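Local coordinates for protein chitinase (Paenibacillus sp. FPU-7, PDB 5GZT) that probably catalyses the random internal hydrolysis of beta-1,4 linkages between N-acetylglucosamine units in chitin and chitodextrins, at residues I319-W325 against R339-D344; A754-I758 against V1010-K1014; E938-A944 against L962-M968. All coordinates share one frame; numbering follows the deposited sequence.

Contact 1 of 3, residues I319-W325 against R339-D344; sequences IKEDAKW and RRNNPD
Trp325 swings its indole toward Arg339 by placing CG opposite its own backbone N (chi1 -170°), and Arg339 keeps its chain extended from CG to NE, so that it runs the length of the ring. The result is a worked case of an arginine using one face and its edge at once. The guanidinium lies flat on the indole, planes 7° apart, with CZ off-centre over the five-membered ring as a cation-pi contact. Behind it, CD sits 3.7 Å from the centroid of the Trp325 six-membered ring, a CH-pi contact. In its own plane, NH1 donates to Trp325 O at 2.7 Å. Ile319 CD1 covers the other indole face, completing a sandwich.

Lys320, bent at chi3 (-65°), slides past Asp344 and brings NZ to Asn342 O at 3.0 Å. Asp344 N grips that same oxygen from the opposite face. Asn342 ND2 donates to Asp344 OD2 at 3.0 Å and also to Ala285 O, while Ile319 CG2 packs against the amide, 3.6 Å from ND2. A water joins Ile319 N to Asp344 OD1, which Tyr306 OH also binds.

Asp322, N-cap of the short helix 323-326, accepts a weak bond from Lys324 N at OD1, while OD2 makes a salt bridge to Arg310 on strand 303-312. The contact thus ties that helix and the turn before it to the end of helix 333-340 and the start of helix 344-352, within the first family 18 domain.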
loop_
_atom_site.group_PDB
_atom_site.type_symbol
_atom_site.label_atom_id
_atom_site.label_comp_id
_atom_site.label_asym_id
_atom_site.label_seq_id
_atom_site.Cartn_x
_atom_site.Cartn_y
_atom_site.Cartn_z
ATOM N N ILE B 319 11.571 4.829 -18.677
ATOM C CA ILE B 319 12.933 5.142 -18.171
ATOM C C ILE B 319 14.042 4.830 -19.204
ATOM O O ILE B 319 15.076 5.502 -19.263
ATOM C CB ILE B 319 13.206 4.436 -16.817
ATOM C CG1 ILE B 319 14.349 5.072 -16.071
ATOM C CG2 ILE B 319 13.379 2.938 -16.992
ATOM C CD1 ILE B 319 14.512 4.514 -14.625
ATOM N N LYS B 320 13.815 3.840 -20.041
ATOM C CA LYS B 320 14.762 3.588 -21.168
ATOM C C LYS B 320 14.999 4.767 -22.084
ATOM O O LYS B 320 16.039 4.840 -22.733
ATOM C CB LYS B 320 14.334 2.374 -22.017
ATOM C CG LYS B 320 13.115 2.633 -22.889
ATOM C CD LYS B 320 12.460 1.347 -23.383
ATOM C CE LYS B 320 13.403 0.600 -24.317
ATOM N NZ LYS B 320 13.171 -0.883 -24.459
ATOM N N GLU B 321 14.079 5.724 -22.078
ATOM C CA GLU B 321 14.211 6.945 -22.867
ATOM C C GLU B 321 14.836 8.085 -22.148
ATOM O O GLU B 321 14.835 9.191 -22.665
ATOM C CB GLU B 321 12.836 7.332 -23.359
ATOM C CG GLU B 321 12.232 6.218 -24.226
ATOM C CD GLU B 321 10.960 6.622 -24.957
ATOM O OE1 GLU B 321 10.850 7.811 -25.386
ATOM O OE2 GLU B 321 10.072 5.746 -25.098
ATOM N N ASP B 322 15.368 7.849 -20.957
ATOM C CA ASP B 322 15.948 8.926 -20.122
ATOM C C ASP B 322 17.440 8.769 -20.144
ATOM O O ASP B 322 17.967 7.868 -19.475
ATOM C CB ASP B 322 15.455 8.855 -18.641
ATOM C CG ASP B 322 16.037 9.958 -17.774
ATOM O OD1 ASP B 322 16.718 10.850 -18.320
ATOM O OD2 ASP B 322 15.798 9.977 -16.540
ATOM N N ALA B 323 18.131 9.653 -20.868
ATOM C CA ALA B 323 19.568 9.447 -21.155
ATOM C C ALA B 323 20.418 9.648 -19.946
ATOM O O ALA B 323 21.527 9.130 -19.889
ATOM C CB ALA B 323 20.074 10.371 -22.257
ATOM N N LYS B 324 19.931 10.463 -19.013
ATOM C CA LYS B 324 20.614 10.697 -17.757
ATOM C C LYS B 324 20.849 9.354 -17.066
ATOM O O LYS B 324 21.914 9.123 -16.547
ATOM C CB LYS B 324 19.746 11.612 -16.893
ATOM C CG LYS B 324 20.229 11.852 -15.468
ATOM C CD LYS B 324 21.294 12.909 -15.384
ATOM C CE LYS B 324 22.361 12.515 -14.393
ATOM N NZ LYS B 324 23.396 13.577 -14.305
ATOM N N TRP B 325 19.852 8.489 -17.140
ATOM C CA TRP B 325 19.894 7.155 -16.625
ATOM C C TRP B 325 20.708 6.177 -17.545
ATOM O O TRP B 325 21.669 5.522 -17.087
ATOM C CB TRP B 325 18.471 6.634 -16.459
ATOM C CG TRP B 325 18.452 5.387 -15.724
ATOM C CD1 TRP B 325 18.904 5.204 -14.434
ATOM C CD2 TRP B 325 18.011 4.107 -16.182
ATOM N NE1 TRP B 325 18.752 3.892 -14.079
ATOM C CE2 TRP B 325 18.214 3.194 -15.119
ATOM C CE3 TRP B 325 17.503 3.628 -17.377
ATOM C CZ2 TRP B 325 17.883 1.854 -15.207
ATOM C CZ3 TRP B 325 17.153 2.266 -17.449
ATOM C CH2 TRP B 325 17.356 1.407 -16.383
ATOM N N ARG B 339 20.433 -0.990 -19.745
ATOM C CA ARG B 339 19.583 0.140 -19.469
ATOM C C ARG B 339 18.837 0.619 -20.710
ATOM O O ARG B 339 17.614 0.788 -20.670
ATOM C CB ARG B 339 20.395 1.263 -18.867
ATOM C CG ARG B 339 20.782 0.969 -17.404
ATOM C CD ARG B 339 21.310 2.225 -16.719
ATOM N NE ARG B 339 21.723 1.936 -15.352
ATOM C CZ ARG B 339 22.105 2.863 -14.470
ATOM N NH1 ARG B 339 22.120 4.152 -14.784
ATOM N NH2 ARG B 339 22.472 2.508 -13.257
ATOM N N ARG B 340 19.564 0.775 -21.831
ATOM C CA ARG B 340 18.931 1.210 -23.087
ATOM C C ARG B 340 17.869 0.288 -23.585
ATOM O O ARG B 340 16.908 0.770 -24.179
ATOM C CB ARG B 340 19.961 1.432 -24.203
ATOM C CG ARG B 340 20.950 2.571 -23.932
ATOM C CD ARG B 340 22.158 2.369 -24.855
ATOM N NE ARG B 340 23.231 3.293 -24.548
ATOM C CZ ARG B 340 24.513 2.993 -24.656
ATOM N NH1 ARG B 340 24.934 1.797 -25.066
ATOM N NH2 ARG B 340 25.386 3.886 -24.289
ATOM N N ASN B 341 17.998 -1.015 -23.298
ATOM C CA ASN B 341 16.971 -2.012 -23.605
ATOM C C ASN B 341 16.004 -2.355 -22.476
ATOM O O ASN B 341 15.324 -3.445 -22.481
ATOM C CB ASN B 341 17.633 -3.316 -24.104
ATOM C CG ASN B 341 18.594 -3.064 -25.271
ATOM O OD1 ASN B 341 18.390 -2.157 -26.043
ATOM N ND2 ASN B 341 19.659 -3.862 -25.374
ATOM N N ASN B 342 15.877 -1.461 -21.510
ATOM C CA ASN B 342 15.014 -1.783 -20.347
ATOM C C ASN B 342 13.585 -2.159 -20.797
ATOM O O ASN B 342 12.960 -1.405 -21.472
ATOM C CB ASN B 342 14.974 -0.589 -19.395
ATOM C CG ASN B 342 14.430 -0.988 -18.052
ATOM O OD1 ASN B 342 15.068 -1.787 -17.357
ATOM N ND2 ASN B 342 13.172 -0.603 -17.777
ATOM N N PRO B 343 13.072 -3.323 -20.418
ATOM C CA PRO B 343 11.806 -3.807 -20.900
ATOM C C PRO B 343 10.522 -3.259 -20.248
ATOM O O PRO B 343 9.720 -4.019 -19.723
ATOM C CB PRO B 343 11.919 -5.293 -20.630
ATOM C CG PRO B 343 12.661 -5.316 -19.355
ATOM C CD PRO B 343 13.701 -4.305 -19.522
ATOM N N ASP B 344 10.303 -1.968 -20.419
ATOM C CA ASP B 344 9.251 -1.268 -19.735
ATOM C C ASP B 344 7.861 -1.759 -20.115
ATOM O O ASP B 344 6.966 -1.963 -19.214
ATOM C CB ASP B 344 9.407 0.241 -19.883
ATOM C CG ASP B 344 10.527 0.790 -19.040
ATOM O OD1 ASP B 344 10.371 0.892 -17.756
ATOM O OD2 ASP B 344 11.592 1.080 -19.660
HETATM O O HOH W 1 9.767 3.361 -17.119
#

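Contact 2 of 3, residues A754-I758 against V1010-K1014; sequences ASVTI and VPASK
Ser755 OG receives Ala1012 N at 2.9 Å, and this well-directed bond (155° at the hydrogen) is the one direct hydrogen bond between strand 754-758 and the turn 1010-1014. The hydroxyl reaches the turn because it extends opposite the backbone N of its own residue (chi1 -179°), where it also lies 3.3 Å from Pro1011 CA. Ala1012 CB fits between the two hydroxyls of the strand, 3.7 Å from Ser755 OG and 3.8 Å from Thr757 OG1. Next along, Ser1013 CB rests against Thr757 at CG2, 3.6 Å away. A water closes this end: it donates to Thr757 OG1 at 2.8 Å and is hydrogen-bonded to Ser1013 OG at 2.7 Å.

A second shell holds these groups in place. Asp733 OD1, on the adjoining strand 732-738, is hydrogen-bonded to Ser755 OG, and Thr757 OG1 is hydrogen-bonded to Gly1107 O. The turn is closed by its own bond from Lys1014 N to Pro1011 O. Val756, alternating with the two polar residues, faces the other way onto Phe674 and Leu676, in the immunoglobulin-like domain. Were Ser755 an alanine, Ala1012 N would be likely to lose its acceptor and Asp733 its hydroxyl partner, both in a buried place.

The turn links helix 998-1007 to strand 1015-1020 of the second family 18 domain; in a TIM barrel such helix-to-strand connections lie at the end away from the active-site mouth. The chemistry is that of a small, buried polar seam: short side chains and one water satisfy buried hydrogen-bonding groups where two domains meet, with no charged pair spanning the two segments.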
loop_
_atom_site.group_PDB
_atom_site.type_symbol
_atom_site.label_atom_id
_atom_site.label_comp_id
_atom_site.label_asym_id
_atom_site.label_seq_id
_atom_site.Cartn_x
_atom_site.Cartn_y
_atom_site.Cartn_z
ATOM N N ALA B 754 5.439 -26.181 18.931
ATOM C CA ALA B 754 6.051 -26.672 17.685
ATOM C C ALA B 754 6.621 -28.040 17.919
ATOM O O ALA B 754 7.384 -28.210 18.822
ATOM C CB ALA B 754 7.202 -25.770 17.328
ATOM N N SER B 755 6.337 -28.969 17.029
ATOM C CA SER B 755 6.864 -30.315 17.077
ATOM C C SER B 755 8.217 -30.512 16.322
ATOM O O SER B 755 8.350 -30.174 15.152
ATOM C CB SER B 755 5.838 -31.196 16.347
ATOM O OG SER B 755 6.247 -32.576 16.360
ATOM N N VAL B 756 9.199 -31.056 17.030
ATOM C CA VAL B 756 10.437 -31.582 16.456
ATOM C C VAL B 756 10.619 -33.014 17.111
ATOM O O VAL B 756 9.729 -33.456 17.903
ATOM C CB VAL B 756 11.624 -30.677 16.727
ATOM C CG1 VAL B 756 11.397 -29.367 15.939
ATOM C CG2 VAL B 756 11.708 -30.355 18.169
ATOM N N THR B 757 11.676 -33.703 16.721
ATOM C CA THR B 757 11.808 -35.135 16.906
ATOM C C THR B 757 13.169 -35.594 17.388
ATOM O O THR B 757 14.190 -35.249 16.788
ATOM C CB THR B 757 11.456 -35.777 15.627
ATOM O OG1 THR B 757 10.165 -35.312 15.213
ATOM C CG2 THR B 757 11.453 -37.226 15.714
ATOM N N ILE B 758 13.135 -36.427 18.438
ATOM C CA ILE B 758 14.197 -37.379 18.723
ATOM C C ILE B 758 13.917 -38.685 18.029
ATOM O O ILE B 758 12.954 -39.356 18.411
ATOM C CB ILE B 758 14.377 -37.551 20.191
ATOM C CG1 ILE B 758 14.881 -36.260 20.797
ATOM C CG2 ILE B 758 15.402 -38.644 20.505
ATOM C CD1 ILE B 758 14.909 -36.237 22.337
ATOM N N VAL B 1010 -0.548 -32.316 14.523
ATOM C CA VAL B 1010 0.048 -33.651 14.308
ATOM C C VAL B 1010 1.549 -33.535 14.529
ATOM O O VAL B 1010 2.196 -32.651 13.940
ATOM C CB VAL B 1010 -0.206 -34.169 12.920
ATOM C CG1 VAL B 1010 0.465 -35.489 12.659
ATOM C CG2 VAL B 1010 -1.701 -34.274 12.587
ATOM N N PRO B 1011 2.119 -34.422 15.323
ATOM C CA PRO B 1011 3.593 -34.402 15.521
ATOM C C PRO B 1011 4.300 -34.719 14.235
ATOM O O PRO B 1011 3.788 -35.522 13.405
ATOM C CB PRO B 1011 3.848 -35.488 16.563
ATOM C CG PRO B 1011 2.555 -36.271 16.693
ATOM C CD PRO B 1011 1.442 -35.487 16.087
ATOM N N ALA B 1012 5.420 -34.018 14.021
ATOM C CA ALA B 1012 6.319 -34.275 12.878
ATOM C C ALA B 1012 6.655 -35.758 12.718
ATOM O O ALA B 1012 6.673 -36.283 11.625
ATOM C CB ALA B 1012 7.606 -33.450 13.027
ATOM N N SER B 1013 6.838 -36.424 13.827
ATOM C CA SER B 1013 7.254 -37.797 13.814
ATOM C C SER B 1013 6.094 -38.805 13.472
ATOM O O SER B 1013 6.299 -39.994 13.448
ATOM C CB SER B 1013 8.001 -38.165 15.087
ATOM O OG SER B 1013 7.175 -38.065 16.241
ATOM N N LYS B 1014 4.907 -38.295 13.209
ATOM C CA LYS B 1014 3.802 -39.135 12.702
ATOM C C LYS B 1014 3.447 -38.794 11.289
ATOM O O LYS B 1014 2.411 -39.185 10.800
ATOM C CB LYS B 1014 2.633 -39.044 13.710
ATOM C CG LYS B 1014 3.081 -39.919 14.851
ATOM C CD LYS B 1014 2.061 -40.321 15.754
ATOM C CE LYS B 1014 2.629 -41.318 16.758
ATOM N NZ LYS B 1014 1.434 -41.591 17.581
HETATM O O HOH W 2 7.765 -35.495 16.554
#

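Contact 3 of 3, residues E938-A944 against L962-M968; sequences ELAIASA and LDYMSVM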
loop_
_atom_site.group_PDB
_atom_site.type_symbol
_atom_site.label_atom_id
_atom_site.label_comp_id
_atom_site.label_asym_id
_atom_site.label_seq_id
_atom_site.Cartn_x
_atom_site.Cartn_y
_atom_site.Cartn_z
ATOM N N GLU B 938 1.597 -52.430 13.684
ATOM C CA GLU B 938 1.423 -51.025 13.310
ATOM C C GLU B 938 0.030 -50.807 12.822
ATOM O O GLU B 938 -0.606 -51.712 12.238
ATOM C CB GLU B 938 2.409 -50.636 12.154
ATOM C CG GLU B 938 3.870 -50.538 12.560
ATOM C CD GLU B 938 4.752 -49.979 11.447
ATOM O OE1 GLU B 938 4.275 -49.795 10.335
ATOM O OE2 GLU B 938 5.959 -49.672 11.755
ATOM N N LEU B 939 -0.416 -49.585 12.986
ATOM C CA LEU B 939 -1.614 -49.041 12.345
ATOM C C LEU B 939 -1.256 -47.699 11.696
ATOM O O LEU B 939 -0.717 -46.828 12.388
ATOM C CB LEU B 939 -2.710 -48.836 13.381
ATOM C CG LEU B 939 -4.039 -48.244 12.894
ATOM C CD1 LEU B 939 -4.701 -49.234 11.958
ATOM C CD2 LEU B 939 -4.995 -47.972 14.041
ATOM N N ALA B 940 -1.534 -47.520 10.399
ATOM C CA ALA B 940 -1.234 -46.278 9.740
ATOM C C ALA B 940 -2.410 -45.956 8.834
ATOM O O ALA B 940 -3.295 -46.778 8.689
ATOM C CB ALA B 940 0.026 -46.445 8.911
ATOM N N ILE B 941 -2.425 -44.758 8.283
ATOM C CA ILE B 941 -3.312 -44.421 7.195
ATOM C C ILE B 941 -2.542 -43.750 6.111
ATOM O O ILE B 941 -1.381 -43.325 6.326
ATOM C CB ILE B 941 -4.393 -43.416 7.593
ATOM C CG1 ILE B 941 -3.763 -42.057 8.029
ATOM C CG2 ILE B 941 -5.149 -43.967 8.769
ATOM C CD1 ILE B 941 -4.890 -41.033 8.376
ATOM N N ALA B 942 -3.150 -43.725 4.942
ATOM C CA ALA B 942 -2.766 -42.789 3.874
ATOM C C ALA B 942 -3.724 -41.673 3.905
ATOM O O ALA B 942 -4.901 -41.914 4.059
ATOM C CB ALA B 942 -2.855 -43.420 2.529
ATOM N N SER B 943 -3.236 -40.444 3.722
ATOM C CA SER B 943 -4.015 -39.229 3.861
ATOM C C SER B 943 -3.728 -38.241 2.722
ATOM O O SER B 943 -2.732 -38.357 1.983
ATOM C CB SER B 943 -3.767 -38.601 5.242
ATOM O OG SER B 943 -2.403 -38.220 5.412
ATOM N N ALA B 944 -4.637 -37.293 2.531
ATOM C CA ALA B 944 -4.632 -36.413 1.379
ATOM C C ALA B 944 -4.211 -34.973 1.752
ATOM O O ALA B 944 -4.195 -34.565 2.938
ATOM C CB ALA B 944 -5.978 -36.447 0.646
ATOM N N LEU B 962 -2.013 -43.864 15.618
ATOM C CA LEU B 962 -1.302 -44.140 14.418
ATOM C C LEU B 962 0.193 -44.192 14.594
ATOM O O LEU B 962 0.767 -43.393 15.332
ATOM C CB LEU B 962 -1.589 -43.086 13.340
ATOM C CG LEU B 962 -3.107 -43.079 12.950
ATOM C CD1 LEU B 962 -3.328 -41.986 11.935
ATOM C CD2 LEU B 962 -3.572 -44.390 12.411
ATOM N N ASP B 963 0.875 -45.127 13.944
ATOM C CA ASP B 963 2.307 -45.066 13.868
ATOM C C ASP B 963 2.768 -43.894 12.987
ATOM O O ASP B 963 3.736 -43.263 13.275
ATOM C CB ASP B 963 2.862 -46.393 13.365
ATOM C CG ASP B 963 2.700 -47.476 14.391
ATOM O OD1 ASP B 963 1.590 -48.000 14.511
ATOM O OD2 ASP B 963 3.642 -47.745 15.149
ATOM N N TYR B 964 2.056 -43.611 11.912
ATOM C CA TYR B 964 2.352 -42.474 11.054
ATOM C C TYR B 964 1.163 -42.339 10.115
ATOM O O TYR B 964 0.317 -43.304 9.987
ATOM C CB TYR B 964 3.707 -42.670 10.260
ATOM C CG TYR B 964 3.846 -44.096 9.722
ATOM C CD1 TYR B 964 3.341 -44.433 8.506
ATOM C CD2 TYR B 964 4.401 -45.090 10.454
ATOM C CE1 TYR B 964 3.356 -45.746 8.059
ATOM C CE2 TYR B 964 4.491 -46.381 9.963
ATOM C CZ TYR B 964 3.962 -46.711 8.790
ATOM O OH TYR B 964 3.955 -48.028 8.286
ATOM N N MET B 965 1.128 -41.204 9.412
ATOM C CA MET B 965 0.230 -40.919 8.274
ATOM C C MET B 965 1.112 -40.833 7.051
ATOM O O MET B 965 2.058 -40.043 7.087
ATOM C CB MET B 965 -0.466 -39.564 8.474
ATOM C CG MET B 965 -1.224 -39.506 9.778
ATOM S SD MET B 965 -1.925 -37.864 9.884
ATOM C CE MET B 965 -2.674 -38.003 11.490
ATOM N N SER B 966 0.839 -41.608 6.001
ATOM C CA SER B 966 1.569 -41.533 4.745
ATOM C C SER B 966 0.866 -40.475 3.929
ATOM O O SER B 966 -0.266 -40.723 3.439
ATOM C CB SER B 966 1.586 -42.896 4.039
ATOM O OG SER B 966 2.380 -43.846 4.749
ATOM N N VAL B 967 1.409 -39.226 3.909
ATOM C CA VAL B 967 0.685 -38.143 3.328
ATOM C C VAL B 967 1.010 -38.132 1.816
ATOM O O VAL B 967 2.198 -38.154 1.373
ATOM C CB VAL B 967 1.052 -36.763 3.933
ATOM C CG1 VAL B 967 0.130 -35.632 3.410
ATOM C CG2 VAL B 967 0.980 -36.843 5.430
ATOM N N MET B 968 -0.071 -38.091 1.031
ATOM C CA MET B 968 -0.009 -38.152 -0.429
ATOM C C MET B 968 0.314 -36.733 -0.959
ATOM O O MET B 968 -0.560 -36.022 -1.453
ATOM C CB MET B 968 -1.357 -38.743 -0.976
ATOM C CG MET B 968 -1.448 -40.250 -0.610
ATOM S SD MET B 968 -2.982 -41.003 -1.268
ATOM C CE MET B 968 -4.268 -40.308 -0.284
HETATM O O HOH W 3 6.261 -47.942 13.669
#
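Ile941 pushes CG1 into the hollow between Leu962 and Met965, 3.9 Å from Leu962 CD1 and 4.0 Å from Met965 CG. It runs side by side with Met965 but crosses Leu962 at about a right angle. Leu939 CG fills the next notch against Leu962 CD2, and Phe915, Phe922 and Leu926 of helix 911-933 cover this face. On the other face the bump is the Tyr964 ring, and the small Ala940 accommodates it, CB lying 3.5 Å from CE1. At the far end Met968 bends at chi3 (-71°), curling CE back over Ser943 O at 3.4 Å.

Beneath these shapes runs a parallel beta ladder. Ile941 O accepts from Ser966 N, Ser966 O from Ser943 N, and Ser943 O from Met968 N. Such neighbouring parallel strands build the barrel of family 18; Ala942 N also makes a weak bond to Asp893, in the DxxDxDxE signature of the family.

Where the ladder gives out, Asp963 takes over: OD1 accepts Leu939 N at 3.0 Å, while Asp963 N donates to Leu939 O. Tyr964 OH donates to Glu938 OE1 at 2.7 Å, ring and carboxylate planes 80° apart. Glu938 OE2 and Asp963 OD2 stand 4.5 Å apart, and one water donates to both; His790 and Tyr936 bind them further. Those donors probably offset the repulsion between two acids brought so close.

Along the chain contact 1 comes first, in the first family 18 domain, and contacts 2 and 3 follow far later; contact 2 brackets contact 3 in sequence. Contact 1 stands apart, its centre about 53 Å from that of contact 2 and about 57 Å from that of contact 3. The latter two have centres about 14 Å apart and touch: Lys1014 O lies 2.8 Å from Met965 N, a probable hydrogen bond at the start of strand 1015-1020, which pairs with strand 964-967. The turn 1010-1014 thus touches the immunoglobulin-like domain and leads into the second barrel's wall, whereas contact 1 lies in a separate barrel domain, between helices 323-326 and 333-340.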